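PDB 5MSX: putative endo-1,4-beta-xylanase from Bacteroides thetaiotaomicron VPI-5482, which probably hydrolyses O-glycosyl bonds in plant pectin as a calcium-binding glycoside hydrolase family 43 enzyme, with arabinofuranosidase activity the likely role. Local coordinates for residues Ile39-Asn43 against Gly44-Cys48; Glu134-Lys137 against Pro138-Ser142; Pro84-Ala87 against Lys88-Tyr91; Phe396-Pro399 against Thr400-His403. One frame throughout, in Å; residues are numbered along the deposited sequence.

Contact 1: residues Ile39-Asn43 against Gly44-Cys48. With EDO (1,2-ethanediol), chain G; EDO (1,2-ethanediol), chain V.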
ATOM      1  N   ILE C  39      11.959  20.207  -3.317  1.00 17.88           N
ATOM      2  CA  ILE C  39      10.897  21.074  -3.753  1.00 18.57           C
ATOM      3  C   ILE C  39      10.019  20.312  -4.746  1.00 19.70           C
ATOM      4  O   ILE C  39      10.517  19.557  -5.589  1.00 18.99           O
ATOM      5  CB  ILE C  39      11.467  22.348  -4.368  1.00 19.48           C
ATOM      6  CG1 ILE C  39      12.248  23.160  -3.298  1.00 18.99           C
ATOM      7  CG2 ILE C  39      10.355  23.185  -5.001  1.00 19.79           C
ATOM      8  CD1 ILE C  39      13.258  24.127  -3.905  1.00 19.63           C
ATOM      9  N   GLN C  40       8.708  20.489  -4.626  1.00 19.87           N
ATOM     10  CA  GLN C  40       7.758  19.716  -5.430  1.00 20.05           C
ATOM     11  C   GLN C  40       6.414  20.415  -5.498  1.00 19.80           C
ATOM     12  O   GLN C  40       6.069  21.175  -4.605  1.00 19.88           O
ATOM     13  CB  GLN C  40       7.611  18.280  -4.846  1.00 20.28           C
ATOM     14  CG  GLN C  40       7.053  18.262  -3.442  1.00 21.28           C
ATOM     15  CD  GLN C  40       7.071  16.912  -2.764  1.00 21.59           C
ATOM     16  OE1 GLN C  40       7.598  16.789  -1.659  1.00 22.30           O
ATOM     17  NE2 GLN C  40       6.474  15.890  -3.399  1.00 21.05           N
ATOM     18  N   GLU C  41       5.672  20.179  -6.567  1.00 19.77           N
ATOM     19  CA  GLU C  41       4.295  20.590  -6.633  1.00 23.24           C
ATOM     20  C   GLU C  41       3.416  19.434  -6.196  1.00 24.68           C
ATOM     21  O   GLU C  41       3.587  18.327  -6.696  1.00 23.35           O
ATOM     22  CB  GLU C  41       3.923  21.002  -8.040  1.00 25.57           C
ATOM     23  CG  GLU C  41       2.493  21.485  -8.198  1.00 26.77           C
ATOM     24  CD  GLU C  41       2.193  22.007  -9.603  1.00 29.28           C
ATOM     25  OE1 GLU C  41       3.047  21.864 -10.501  1.00 29.74           O
ATOM     26  OE2 GLU C  41       1.097  22.583  -9.806  1.00 32.88           O
ATOM     27  N   ILE C  42       2.501  19.693  -5.259  1.00 24.20           N
ATOM     28  CA  ILE C  42       1.541  18.707  -4.803  1.00 24.26           C
ATOM     29  C   ILE C  42       0.161  19.348  -4.819  1.00 24.70           C
ATOM     30  O   ILE C  42      -0.069  20.323  -4.111  1.00 24.77           O
ATOM     31  CB  ILE C  42       1.805  18.227  -3.365  1.00 24.99           C
ATOM     32  CG1 ILE C  42       3.235  17.731  -3.192  1.00 25.86           C
ATOM     33  CG2 ILE C  42       0.822  17.102  -2.975  1.00 26.54           C
ATOM     34  CD1 ILE C  42       3.566  17.377  -1.749  1.00 25.07           C
ATOM     35  N   ASN C  43      -0.744  18.805  -5.630  1.00 24.67           N
ATOM     36  CA  ASN C  43      -2.117  19.304  -5.732  1.00 25.35           C
ATOM     37  C   ASN C  43      -2.200  20.808  -6.013  1.00 25.86           C
ATOM     38  O   ASN C  43      -2.889  21.544  -5.322  1.00 26.46           O
ATOM     39  CB  ASN C  43      -2.895  18.969  -4.452  1.00 24.63           C
ATOM     40  CG  ASN C  43      -2.918  17.488  -4.153  1.00 26.22           C
ATOM     41  OD1 ASN C  43      -2.872  16.630  -5.060  1.00 29.09           O
ATOM     42  ND2 ASN C  43      -3.019  17.170  -2.894  1.00 27.05           N
ATOM     43  N   GLY C  44      -1.467  21.264  -7.004  1.00 26.85           N
ATOM     44  CA  GLY C  44      -1.475  22.666  -7.373  1.00 27.21           C
ATOM     45  C   GLY C  44      -0.750  23.666  -6.469  1.00 27.31           C
ATOM     46  O   GLY C  44      -0.845  24.853  -6.712  1.00 30.00           O
ATOM     47  N   VAL C  45      -0.000  23.211  -5.470  1.00 26.97           N
ATOM     48  CA  VAL C  45       0.761  24.101  -4.569  1.00 24.93           C
ATOM     49  C   VAL C  45       2.233  23.632  -4.502  1.00 24.10           C
ATOM     50  O   VAL C  45       2.484  22.435  -4.452  1.00 21.10           O
ATOM     51  CB  VAL C  45       0.141  24.057  -3.152  1.00 25.43           C
ATOM     52  CG1 VAL C  45       0.907  24.943  -2.189  1.00 26.61           C
ATOM     53  CG2 VAL C  45      -1.341  24.460  -3.195  1.00 27.26           C
ATOM     54  N   PHE C  46       3.196  24.558  -4.448  1.00 22.97           N
ATOM     55  CA  PHE C  46       4.614  24.166  -4.269  1.00 22.45           C
ATOM     56  C   PHE C  46       4.953  24.004  -2.801  1.00 21.80           C
ATOM     57  O   PHE C  46       4.466  24.752  -1.974  1.00 21.82           O
ATOM     58  CB  PHE C  46       5.569  25.147  -4.929  1.00 22.81           C
ATOM     59  CG  PHE C  46       5.277  25.380  -6.405  1.00 24.09           C
ATOM     60  CD1 PHE C  46       5.766  24.512  -7.369  1.00 24.00           C
ATOM     61  CD2 PHE C  46       4.517  26.471  -6.817  1.00 24.00           C
ATOM     62  CE1 PHE C  46       5.491  24.709  -8.722  1.00 25.13           C
ATOM     63  CE2 PHE C  46       4.254  26.696  -8.164  1.00 24.63           C
ATOM     64  CZ  PHE C  46       4.742  25.817  -9.130  1.00 24.63           C
ATOM     65  N   TYR C  47       5.735  22.971  -2.496  1.00 20.06           N
ATOM     66  CA  TYR C  47       6.203  22.672  -1.165  1.00 21.03           C
ATOM     67  C   TYR C  47       7.733  22.624  -1.194  1.00 21.73           C
ATOM     68  O   TYR C  47       8.316  22.126  -2.180  1.00 19.43           O
ATOM     69  CB  TYR C  47       5.695  21.309  -0.730  1.00 22.32           C
ATOM     70  CG  TYR C  47       4.217  21.257  -0.473  1.00 24.52           C
ATOM     71  CD1 TYR C  47       3.302  21.239  -1.525  1.00 24.65           C
ATOM     72  CD2 TYR C  47       3.722  21.247   0.838  1.00 26.37           C
ATOM     73  CE1 TYR C  47       1.943  21.197  -1.282  1.00 25.62           C
ATOM     74  CE2 TYR C  47       2.364  21.183   1.087  1.00 27.11           C
ATOM     75  CZ  TYR C  47       1.488  21.179   0.024  1.00 26.41           C
ATOM     76  OH  TYR C  47       0.163  21.138   0.306  1.00 26.40           O
ATOM     77  N   CYS C  48       8.364  23.143  -0.125  1.00 21.46           N
ATOM     78  CA  CYS C  48       9.793  23.067   0.090  1.00 20.94           C
ATOM     79  C   CYS C  48      10.089  22.507   1.478  1.00 20.94           C
ATOM     80  O   CYS C  48       9.865  23.168   2.499  1.00 22.08           O
ATOM     81  CB  CYS C  48      10.452  24.436  -0.110  1.00 22.25           C
ATOM     82  SG  CYS C  48      12.269  24.445   0.148  1.00 23.10           S
TER
HETATM   83  C1  EDO G 504      -1.111  12.893  -5.007  1.00 30.66           C
HETATM   84  O1  EDO G 504      -0.537  14.022  -4.363  1.00 29.56           O
HETATM   85  C2  EDO G 504      -2.338  13.423  -5.712  1.00 32.54           C
HETATM   86  O2  EDO G 504      -3.167  14.144  -4.779  1.00 33.05           O
HETATM   87  C1  EDO V 504       8.567  16.635  -8.771  1.00 33.81           C
HETATM   88  O1  EDO V 504       9.032  17.132 -10.042  1.00 33.89           O
HETATM   89  C2  EDO V 504       7.173  17.137  -8.463  1.00 32.98           C
HETATM   90  O2  EDO V 504       7.006  18.505  -8.858  1.00 31.42           O

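Contact 2: residues Glu134-Lys137 against Pro138-Ser142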
ATOM      1  N   GLU C 134       8.930   8.198  18.614  1.00 36.76           N
ATOM      2  CA  GLU C 134       9.814   8.949  19.515  1.00 39.33           C
ATOM      3  C   GLU C 134      11.266   8.743  19.150  1.00 38.57           C
ATOM      4  O   GLU C 134      11.611   7.744  18.509  1.00 43.08           O
ATOM      5  CB  GLU C 134       9.588   8.528  20.969  1.00 41.38           C
ATOM      6  CG  GLU C 134       9.767   7.048  21.207  1.00 46.04           C
ATOM      7  CD  GLU C 134       9.672   6.678  22.678  1.00 52.96           C
ATOM      8  OE1 GLU C 134       8.644   7.003  23.319  1.00 52.93           O
ATOM      9  OE2 GLU C 134      10.627   6.048  23.186  1.00 58.25           O
ATOM     10  N   PHE C 135      12.110   9.678  19.594  1.00 35.36           N
ATOM     11  CA  PHE C 135      13.528   9.684  19.247  1.00 34.68           C
ATOM     12  C   PHE C 135      14.406   9.687  20.474  1.00 34.82           C
ATOM     13  O   PHE C 135      14.060  10.284  21.472  1.00 37.32           O
ATOM     14  CB  PHE C 135      13.868  10.911  18.377  1.00 32.16           C
ATOM     15  CG  PHE C 135      13.182  10.883  17.046  1.00 29.53           C
ATOM     16  CD1 PHE C 135      13.695  10.110  16.005  1.00 29.76           C
ATOM     17  CD2 PHE C 135      12.009  11.577  16.844  1.00 28.51           C
ATOM     18  CE1 PHE C 135      13.055  10.066  14.772  1.00 29.02           C
ATOM     19  CE2 PHE C 135      11.352  11.520  15.616  1.00 28.43           C
ATOM     20  CZ  PHE C 135      11.883  10.760  14.584  1.00 27.85           C
ATOM     21  N   TYR C 136      15.540   9.008  20.362  1.00 35.76           N
ATOM     22  CA  TYR C 136      16.608   9.065  21.337  1.00 36.40           C
ATOM     23  C   TYR C 136      17.860   8.690  20.573  1.00 37.37           C
ATOM     24  O   TYR C 136      17.764   8.080  19.515  1.00 35.94           O
ATOM     25  CB  TYR C 136      16.347   8.088  22.495  1.00 36.50           C
ATOM     26  CG  TYR C 136      16.128   6.631  22.113  1.00 33.93           C
ATOM     27  CD1 TYR C 136      17.199   5.794  21.846  1.00 35.74           C
ATOM     28  CD2 TYR C 136      14.844   6.082  22.074  1.00 36.21           C
ATOM     29  CE1 TYR C 136      17.012   4.462  21.529  1.00 35.14           C
ATOM     30  CE2 TYR C 136      14.642   4.742  21.757  1.00 35.13           C
ATOM     31  CZ  TYR C 136      15.733   3.945  21.487  1.00 36.93           C
ATOM     32  OH  TYR C 136      15.562   2.618  21.164  1.00 40.81           O
ATOM     33  N   LYS C 137      19.025   9.023  21.120  1.00 36.73           N
ATOM     34  CA  LYS C 137      20.293   8.869  20.418  1.00 38.25           C
ATOM     35  C   LYS C 137      20.987   7.565  20.784  1.00 38.61           C
ATOM     36  O   LYS C 137      20.722   7.045  21.847  1.00 39.13           O
ATOM     37  CB  LYS C 137      21.197  10.033  20.769  1.00 41.82           C
ATOM     38  CG  LYS C 137      20.592  11.376  20.416  1.00 42.30           C
ATOM     39  CD  LYS C 137      21.587  12.461  20.730  1.00 43.31           C
ATOM     40  CE  LYS C 137      21.068  13.821  20.321  1.00 43.32           C
ATOM     41  NZ  LYS C 137      22.197  14.772  20.471  1.00 44.72           N
ATOM     42  N   PRO C 138      21.878   7.032  19.942  1.00 38.38           N
ATOM     43  CA  PRO C 138      22.244   7.605  18.637  1.00 40.70           C
ATOM     44  C   PRO C 138      21.171   7.353  17.570  1.00 42.97           C
ATOM     45  O   PRO C 138      20.928   8.236  16.738  1.00 43.12           O
ATOM     46  CB  PRO C 138      23.560   6.899  18.288  1.00 39.78           C
ATOM     47  CG  PRO C 138      23.536   5.615  19.059  1.00 41.90           C
ATOM     48  CD  PRO C 138      22.575   5.766  20.213  1.00 39.20           C
ATOM     49  N   PHE C 139      20.532   6.179  17.613  1.00 43.58           N
ATOM     50  CA  PHE C 139      19.375   5.889  16.774  1.00 41.47           C
ATOM     51  C   PHE C 139      18.344   4.962  17.449  1.00 44.13           C
ATOM     52  O   PHE C 139      18.662   4.248  18.390  1.00 45.04           O
ATOM     53  CB  PHE C 139      19.836   5.307  15.440  1.00 36.59           C
ATOM     54  CG  PHE C 139      20.687   4.077  15.567  1.00 36.45           C
ATOM     55  CD1 PHE C 139      20.099   2.814  15.697  1.00 35.77           C
ATOM     56  CD2 PHE C 139      22.076   4.166  15.545  1.00 35.35           C
ATOM     57  CE1 PHE C 139      20.879   1.672  15.803  1.00 33.88           C
ATOM     58  CE2 PHE C 139      22.866   3.027  15.658  1.00 36.71           C
ATOM     59  CZ  PHE C 139      22.265   1.776  15.786  1.00 36.51           C
ATOM     60  N   THR C 140      17.123   5.007  16.924  1.00 42.29           N
ATOM     61  CA  THR C 140      15.962   4.222  17.362  1.00 46.37           C
ATOM     62  C   THR C 140      15.892   2.960  16.467  1.00 48.64           C
ATOM     63  O   THR C 140      16.497   2.930  15.382  1.00 48.29           O
ATOM     64  CB  THR C 140      14.711   5.139  17.271  1.00 48.58           C
ATOM     65  OG1 THR C 140      14.825   6.161  18.269  1.00 54.44           O
ATOM     66  CG2 THR C 140      13.389   4.467  17.464  1.00 49.07           C
ATOM     67  N   PRO C 141      15.225   1.879  16.939  1.00 48.98           N
ATOM     68  CA  PRO C 141      15.012   0.718  16.048  1.00 45.05           C
ATOM     69  C   PRO C 141      14.165   1.019  14.797  1.00 39.53           C
ATOM     70  O   PRO C 141      14.165   0.225  13.873  1.00 42.39           O
ATOM     71  CB  PRO C 141      14.289  -0.293  16.953  1.00 45.12           C
ATOM     72  CG  PRO C 141      14.729   0.063  18.333  1.00 47.27           C
ATOM     73  CD  PRO C 141      14.873   1.555  18.337  1.00 47.18           C
ATOM     74  N   SER C 142      13.417   2.119  14.829  1.00 36.14           N
ATOM     75  CA  SER C 142      12.701   2.725  13.710  1.00 35.02           C
ATOM     76  C   SER C 142      13.480   3.237  12.478  1.00 34.03           C
ATOM     77  O   SER C 142      12.851   3.793  11.562  1.00 33.08           O
ATOM     78  CB  SER C 142      11.925   3.922  14.234  1.00 34.25           C
ATOM     79  OG  SER C 142      10.968   3.521  15.176  1.00 41.37           O
TER

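Contact 3: residues Pro84-Ala87 against Lys88-Tyr91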
ATOM      1  N   PRO C  84       5.738  16.646  14.582  1.00 33.55           N
ATOM      2  CA  PRO C  84       5.790  16.929  16.033  1.00 33.93           C
ATOM      3  C   PRO C  84       6.816  16.143  16.828  1.00 33.82           C
ATOM      4  O   PRO C  84       7.602  16.747  17.543  1.00 35.20           O
ATOM      5  CB  PRO C  84       4.358  16.639  16.488  1.00 34.11           C
ATOM      6  CG  PRO C  84       3.547  17.048  15.306  1.00 34.22           C
ATOM      7  CD  PRO C  84       4.339  16.487  14.139  1.00 34.04           C
ATOM      8  N   SER C  85       6.884  14.835  16.657  1.00 34.57           N
ATOM      9  CA  SER C  85       7.850  14.062  17.428  1.00 35.65           C
ATOM     10  C   SER C  85       9.330  14.427  17.186  1.00 37.13           C
ATOM     11  O   SER C  85      10.173  14.186  18.053  1.00 36.74           O
ATOM     12  CB  SER C  85       7.629  12.554  17.255  1.00 36.49           C
ATOM     13  OG  SER C  85       8.215  12.036  16.069  1.00 39.14           O
ATOM     14  N   ALA C  86       9.658  14.996  16.026  1.00 34.86           N
ATOM     15  CA  ALA C  86      11.051  15.270  15.689  1.00 32.66           C
ATOM     16  C   ALA C  86      11.408  16.736  15.816  1.00 32.20           C
ATOM     17  O   ALA C  86      12.535  17.107  15.494  1.00 35.65           O
ATOM     18  CB  ALA C  86      11.347  14.786  14.273  1.00 33.79           C
ATOM     19  N   ALA C  87      10.479  17.550  16.303  1.00 32.00           N
ATOM     20  CA  ALA C  87      10.587  19.010  16.297  1.00 34.10           C
ATOM     21  C   ALA C  87      11.788  19.638  17.056  1.00 34.36           C
ATOM     22  O   ALA C  87      12.129  20.771  16.813  1.00 34.20           O
ATOM     23  CB  ALA C  87       9.295  19.622  16.801  1.00 33.99           C
ATOM     24  N   LYS C  88      12.403  18.911  17.967  1.00 35.55           N
ATOM     25  CA  LYS C  88      13.567  19.398  18.685  1.00 36.94           C
ATOM     26  C   LYS C  88      14.773  18.508  18.447  1.00 33.99           C
ATOM     27  O   LYS C  88      15.790  18.638  19.119  1.00 36.74           O
ATOM     28  CB  LYS C  88      13.220  19.496  20.168  1.00 43.81           C
ATOM     29  CG  LYS C  88      11.873  20.190  20.402  1.00 45.71           C
ATOM     30  CD  LYS C  88      11.809  20.838  21.766  1.00 53.16           C
ATOM     31  CE  LYS C  88      10.375  21.115  22.192  1.00 57.11           C
ATOM     32  NZ  LYS C  88      10.318  21.590  23.607  1.00 58.88           N
ATOM     33  N   GLU C  89      14.693  17.637  17.449  1.00 28.90           N
ATOM     34  CA  GLU C  89      15.833  16.824  17.077  1.00 28.58           C
ATOM     35  C   GLU C  89      16.592  17.581  16.022  1.00 26.92           C
ATOM     36  O   GLU C  89      16.057  18.516  15.450  1.00 27.09           O
ATOM     37  CB  GLU C  89      15.375  15.463  16.516  1.00 29.62           C
ATOM     38  CG  GLU C  89      14.339  14.753  17.387  1.00 30.30           C
ATOM     39  CD  GLU C  89      14.766  14.654  18.838  1.00 31.86           C
ATOM     40  OE1 GLU C  89      15.882  14.157  19.086  1.00 35.33           O
ATOM     41  OE2 GLU C  89      13.985  15.083  19.715  1.00 33.91           O
ATOM     42  N   LYS C  90      17.826  17.157  15.766  1.00 26.68           N
ATOM     43  CA  LYS C  90      18.591  17.644  14.626  1.00 26.08           C
ATOM     44  C   LYS C  90      18.054  16.992  13.346  1.00 24.75           C
ATOM     45  O   LYS C  90      18.020  15.788  13.236  1.00 26.05           O
ATOM     46  CB  LYS C  90      20.047  17.307  14.817  1.00 27.65           C
ATOM     47  CG  LYS C  90      20.987  18.045  13.876  1.00 27.55           C
ATOM     48  CD  LYS C  90      22.425  17.719  14.226  1.00 28.40           C
ATOM     49  CE  LYS C  90      22.799  16.298  13.867  1.00 29.28           C
ATOM     50  NZ  LYS C  90      24.279  16.157  13.933  1.00 29.49           N
ATOM     51  N   TYR C  91      17.630  17.814  12.398  1.00 23.14           N
ATOM     52  CA  TYR C  91      16.770  17.404  11.300  1.00 21.83           C
ATOM     53  C   TYR C  91      17.410  17.853   9.981  1.00 20.03           C
ATOM     54  O   TYR C  91      17.522  19.036   9.742  1.00 23.01           O
ATOM     55  CB  TYR C  91      15.410  18.068  11.482  1.00 22.17           C
ATOM     56  CG  TYR C  91      14.360  17.518  10.566  1.00 22.89           C
ATOM     57  CD1 TYR C  91      13.594  16.421  10.940  1.00 23.95           C
ATOM     58  CD2 TYR C  91      14.129  18.089   9.308  1.00 23.85           C
ATOM     59  CE1 TYR C  91      12.613  15.910  10.103  1.00 24.30           C
ATOM     60  CE2 TYR C  91      13.150  17.569   8.457  1.00 25.10           C
ATOM     61  CZ  TYR C  91      12.395  16.480   8.869  1.00 24.98           C
ATOM     62  OH  TYR C  91      11.412  15.946   8.074  1.00 25.77           O
TER
HETATM   63  O   HOH W   1      11.715  16.199  19.177  1.00 34.67           O

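Contact 4: residues Phe396-Pro399 against Thr400-His403. With EDO (1,2-ethanediol), chain B.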
ATOM      1  N   PHE C 396      10.729  37.661   9.389  1.00 24.60           N
ATOM      2  CA  PHE C 396      11.858  37.830  10.304  1.00 26.28           C
ATOM      3  C   PHE C 396      12.978  36.843  10.025  1.00 25.40           C
ATOM      4  O   PHE C 396      12.775  35.759   9.440  1.00 25.85           O
ATOM      5  CB  PHE C 396      11.458  37.694  11.794  1.00 28.97           C
ATOM      6  CG  PHE C 396      10.489  38.757  12.288  1.00 32.94           C
ATOM      7  CD1 PHE C 396      10.952  40.025  12.687  1.00 32.82           C
ATOM      8  CD2 PHE C 396       9.106  38.495  12.386  1.00 33.56           C
ATOM      9  CE1 PHE C 396      10.060  41.005  13.148  1.00 32.52           C
ATOM     10  CE2 PHE C 396       8.217  39.469  12.860  1.00 33.17           C
ATOM     11  CZ  PHE C 396       8.698  40.721  13.228  1.00 33.74           C
ATOM     12  N   VAL C 397      14.152  37.204  10.520  1.00 22.35           N
ATOM     13  CA  VAL C 397      15.326  36.336  10.514  1.00 22.50           C
ATOM     14  C   VAL C 397      15.203  35.269  11.621  1.00 22.43           C
ATOM     15  O   VAL C 397      14.732  35.563  12.729  1.00 23.05           O
ATOM     16  CB  VAL C 397      16.619  37.182  10.709  1.00 20.96           C
ATOM     17  CG1 VAL C 397      17.824  36.285  10.920  1.00 20.73           C
ATOM     18  CG2 VAL C 397      16.826  38.101   9.525  1.00 20.64           C
ATOM     19  N   ARG C 398      15.664  34.052  11.331  1.00 23.31           N
ATOM     20  CA  ARG C 398      15.449  32.872  12.186  1.00 24.03           C
ATOM     21  C   ARG C 398      13.962  32.687  12.599  1.00 24.78           C
ATOM     22  O   ARG C 398      13.645  32.517  13.787  1.00 21.93           O
ATOM     23  CB  ARG C 398      16.375  32.846  13.408  1.00 24.66           C
ATOM     24  CG  ARG C 398      16.452  31.456  14.040  1.00 25.98           C
ATOM     25  CD  ARG C 398      17.277  31.461  15.306  1.00 27.29           C
ATOM     26  NE  ARG C 398      18.705  31.568  15.014  1.00 29.25           N
ATOM     27  CZ  ARG C 398      19.670  31.691  15.928  1.00 29.34           C
ATOM     28  NH1 ARG C 398      19.383  31.739  17.221  1.00 30.26           N
ATOM     29  NH2 ARG C 398      20.934  31.763  15.544  1.00 27.47           N
ATOM     30  N   PRO C 399      13.058  32.646  11.601  1.00 28.24           N
ATOM     31  CA  PRO C 399      11.605  32.614  11.797  1.00 27.66           C
ATOM     32  C   PRO C 399      11.119  31.367  12.574  1.00 28.72           C
ATOM     33  O   PRO C 399      10.072  31.399  13.288  1.00 28.94           O
ATOM     34  CB  PRO C 399      11.083  32.624  10.361  1.00 28.90           C
ATOM     35  CG  PRO C 399      12.120  31.919   9.591  1.00 30.66           C
ATOM     36  CD  PRO C 399      13.395  32.452  10.179  1.00 29.65           C
ATOM     37  N   THR C 400      11.864  30.272  12.451  1.00 27.78           N
ATOM     38  CA  THR C 400      11.454  29.033  13.077  1.00 28.83           C
ATOM     39  C   THR C 400      11.654  29.045  14.597  1.00 30.83           C
ATOM     40  O   THR C 400      11.154  28.141  15.258  1.00 28.79           O
ATOM     41  CB  THR C 400      12.165  27.809  12.501  1.00 27.67           C
ATOM     42  OG1 THR C 400      13.578  27.892  12.743  1.00 26.90           O
ATOM     43  CG2 THR C 400      11.873  27.667  10.988  1.00 28.97           C
ATOM     44  N   ALA C 401      12.399  30.019  15.140  1.00 31.31           N
ATOM     45  CA  ALA C 401      12.531  30.156  16.610  1.00 31.11           C
ATOM     46  C   ALA C 401      11.455  31.039  17.226  1.00 33.98           C
ATOM     47  O   ALA C 401      11.377  31.146  18.459  1.00 35.29           O
ATOM     48  CB  ALA C 401      13.909  30.652  16.988  1.00 30.13           C
ATOM     49  N   GLY C 402      10.624  31.659  16.383  1.00 33.71           N
ATOM     50  CA  GLY C 402       9.457  32.403  16.831  1.00 34.09           C
ATOM     51  C   GLY C 402       9.805  33.843  17.170  1.00 35.19           C
ATOM     52  O   GLY C 402      10.931  34.131  17.582  1.00 34.25           O
ATOM     53  N   HIS C 403       8.851  34.742  16.961  1.00 33.60           N
ATOM     54  CA  HIS C 403       9.009  36.150  17.315  1.00 35.41           C
ATOM     55  C   HIS C 403       7.796  36.703  18.057  1.00 37.08           C
ATOM     56  O   HIS C 403       6.658  36.291  17.801  1.00 40.24           O
ATOM     57  CB  HIS C 403       9.237  37.007  16.072  1.00 33.87           C
ATOM     58  CG  HIS C 403      10.604  36.863  15.505  1.00 34.42           C
ATOM     59  ND1 HIS C 403      10.999  35.738  14.822  1.00 32.51           N
ATOM     60  CD2 HIS C 403      11.679  37.684  15.533  1.00 34.71           C
ATOM     61  CE1 HIS C 403      12.255  35.870  14.452  1.00 33.50           C
ATOM     62  NE2 HIS C 403      12.693  37.040  14.870  1.00 31.62           N
TER
HETATM   63  C1  EDO B 514       9.315  34.984  11.023  1.00 32.14           C
HETATM   64  O1  EDO B 514       8.681  35.876  10.106  1.00 29.07           O
HETATM   65  C2  EDO B 514       8.755  34.915  12.451  1.00 33.33           C
HETATM   66  O2  EDO B 514       9.330  33.986  13.383  1.00 33.92           O
HETATM   67  O   HOH W   2      13.810  34.065  16.409  1.00 30.25           O

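Contact 1: residues Ile39-Asn43 against Gly44-Cys48
I39 sets its CG1 against C48 SG, 3.7 Å away, in a non-hydrogen-bonded pair of an antiparallel beta hairpin. The next pair, Q40 with Y47, is joined by two backbone bonds: Q40 N to Y47 O at 3.0 Å and Y47 N to Q40 O at 2.8 Å. E41 pairs with F46 without such bonds, its CB lying 4.0 Å from F46 CD1. With CG anti to the backbone N (chi1 -179°) and the chain extended beyond it, the carboxylate travels along the hairpin to the turn, where OE2 comes within 3.5 Å of G44 CA. OE2 also makes a salt bridge to K315 and OE1 accepts the N-H of E267, so both oxygens are gripped. With an alanine here, K315 would probably be left without its charged mate and the N-H of E267 without its acceptor. I42 bonds V45 through both backbone groups, and its CD1 makes a CH-pi contact over one face of Y47, 4.2 Å from the ring centroid. N43 and G44, both at positive phi, form the corners of the type I' turn. The hairpin belongs to a small antiparallel sheet, as in the blades of the family 43 beta-propeller: strand 45-52 continues the pairing into strand 67-70, I39 packs on C262 and F264 of strand 261-264, and N43 touches D270 of a second subunit.

Contact 2: residues Glu134-Lys137 against Pro138-Ser142
Y136 turns its ring back across the bend so that T140 OG1 stands over the centre of one face, 3.7 Å above the plane. This placement of the hydroxyl over the ring follows from Y136 CG occupying the position between the backbone N and the carbonyl carbon (chi1 56°), which swings the ring toward the returning chain. The two side chains meet at about a right angle. An apolar contact forms at the far end of the same ring, where P141 CD lies 4.0 Å from Y136 CZ; separately, the hydroxyl oxygen Y136 OH approaches P141 CD closely, at 3.1 Å. No hydrogen bond crosses between 134-137 and 138-142. The bend owes its shape in part to the cis peptide bond before P138, which draws K137 CA and P138 CA to 2.9 Å and presses K137 CB to within 3.4 Å of P138 CA; the chain directions on either side of it differ by 136°. The loop lies on the surface between strands 127-128 and 156-159. It is tied to strand 113-119 by T140 N, which is bonded to Y115 OH, by F135, whose ring meets that of Y115 edge-to-face, and by F139, which packs on Y113; S142 OG is bonded to R130 O just beyond strand 127-128.

Contact 3: residues Pro84-Ala87 against Lys88-Tyr91
A86 and E89 are the ends of a type I beta turn that directly follows the short 3-10 segment 84-86, and E89 N closes it on A86 O at 3.0 Å. The donor stands well above the carbonyl plane of A86. Around this backbone bend the side chains take very different courses. E89 has CG beside its own backbone N (chi1 -49°) and then bends again at chi2 (-51°), a double fold that curls the chain back over the turn: CG comes to 3.5 Å from A86 O, and the carboxylate is carried toward the 3-10 segment rather than outward. Its OE1 is bonded to N111 ND2, fixing the rotation of the group. K88, by contrast, is extended beyond CG and leads its amine away from the turn. Y91 has its CG anti to the backbone N (chi1 -169°), which directs the ring back to A86, with CD1 4.3 Å from A86 CB; both side chains rest on I110 of strand 109-110, and Y91 OH is bonded to Y82 OH. S85 faces the other way, its OG bonded to D133. What the curl of E89 achieves is seen at a bridging water, which accepts the N-H of K88 at 3.0 Å and donates both to S85 O at 2.8 Å and to E89 OE2 at 2.6 Å.

Contact 4: residues Phe396-Pro399 against Thr400-His403
F396 and H403 both place CG anti to the carbonyl carbon (chi1 -64° and -75°), and these matching torsions bring their rings face to face across the loop, a 3-10 turn between strands 386-396 and 403-410 of the F5/8 type C (discoidin-like) domain. The result is an offset stack, centroids 4.4 Å apart and planes inclined by 12°. The offset puts F396 CB over the imidazole, 3.4 Å from the centroid of the H403 ring, as a CH-pi contact. At the edge of that ring, in its plane, V397 O lies 3.0 Å from H403 CE1. H403 ND1 donates to O2 of a bound ethanediol at 2.8 Å, and NE2 is bonded to V450 O; the ethanediol, which probably comes from the crystallisation liquor, passes the link on by donating from O2 to P399 O. A leucine in its place would probably leave V450 O without this partner and F396 without a flat ring to stack on. The turn itself is closed by A401 N to R398 O at 3.1 Å and G402 N to P399 O at 3.2 Å, each donor above the carbonyl plane. R398 and T400 reach residues of the family 43 range: R398 makes a hydrogen bond to G54 O and a cation-pi contact with the ring of Y55, and T400 OG1 is hydrogen-bonded to Y55 OH. V397 packs on W454, a calcium-site residue. One water bridges the two ends of the turn, donating to R398 O at 3.0 Å and to G402 O at 3.1 Å.

From the N terminus the chain meets the contacts in series, none nesting in or crossing another. Contact 1 closes the hairpin of strands 37-42 and 45-52. Contact 3 rounds the turn that leads into strand 91-92, and contact 2 folds back the loop between strands 127-128 and 156-159. These last two touch: F135 of contact 2 sets CE2 3.2 Å from S85 OG and 3.5 Å from A86 CB of contact 3, joining two loops of the family 43 domain. Contact 4 closes the loop between strands 386-396 and 403-410 in the F5/8 type C domain; through R398 and T400, bonded to G54 and Y55, it joins that range to the family 43 range.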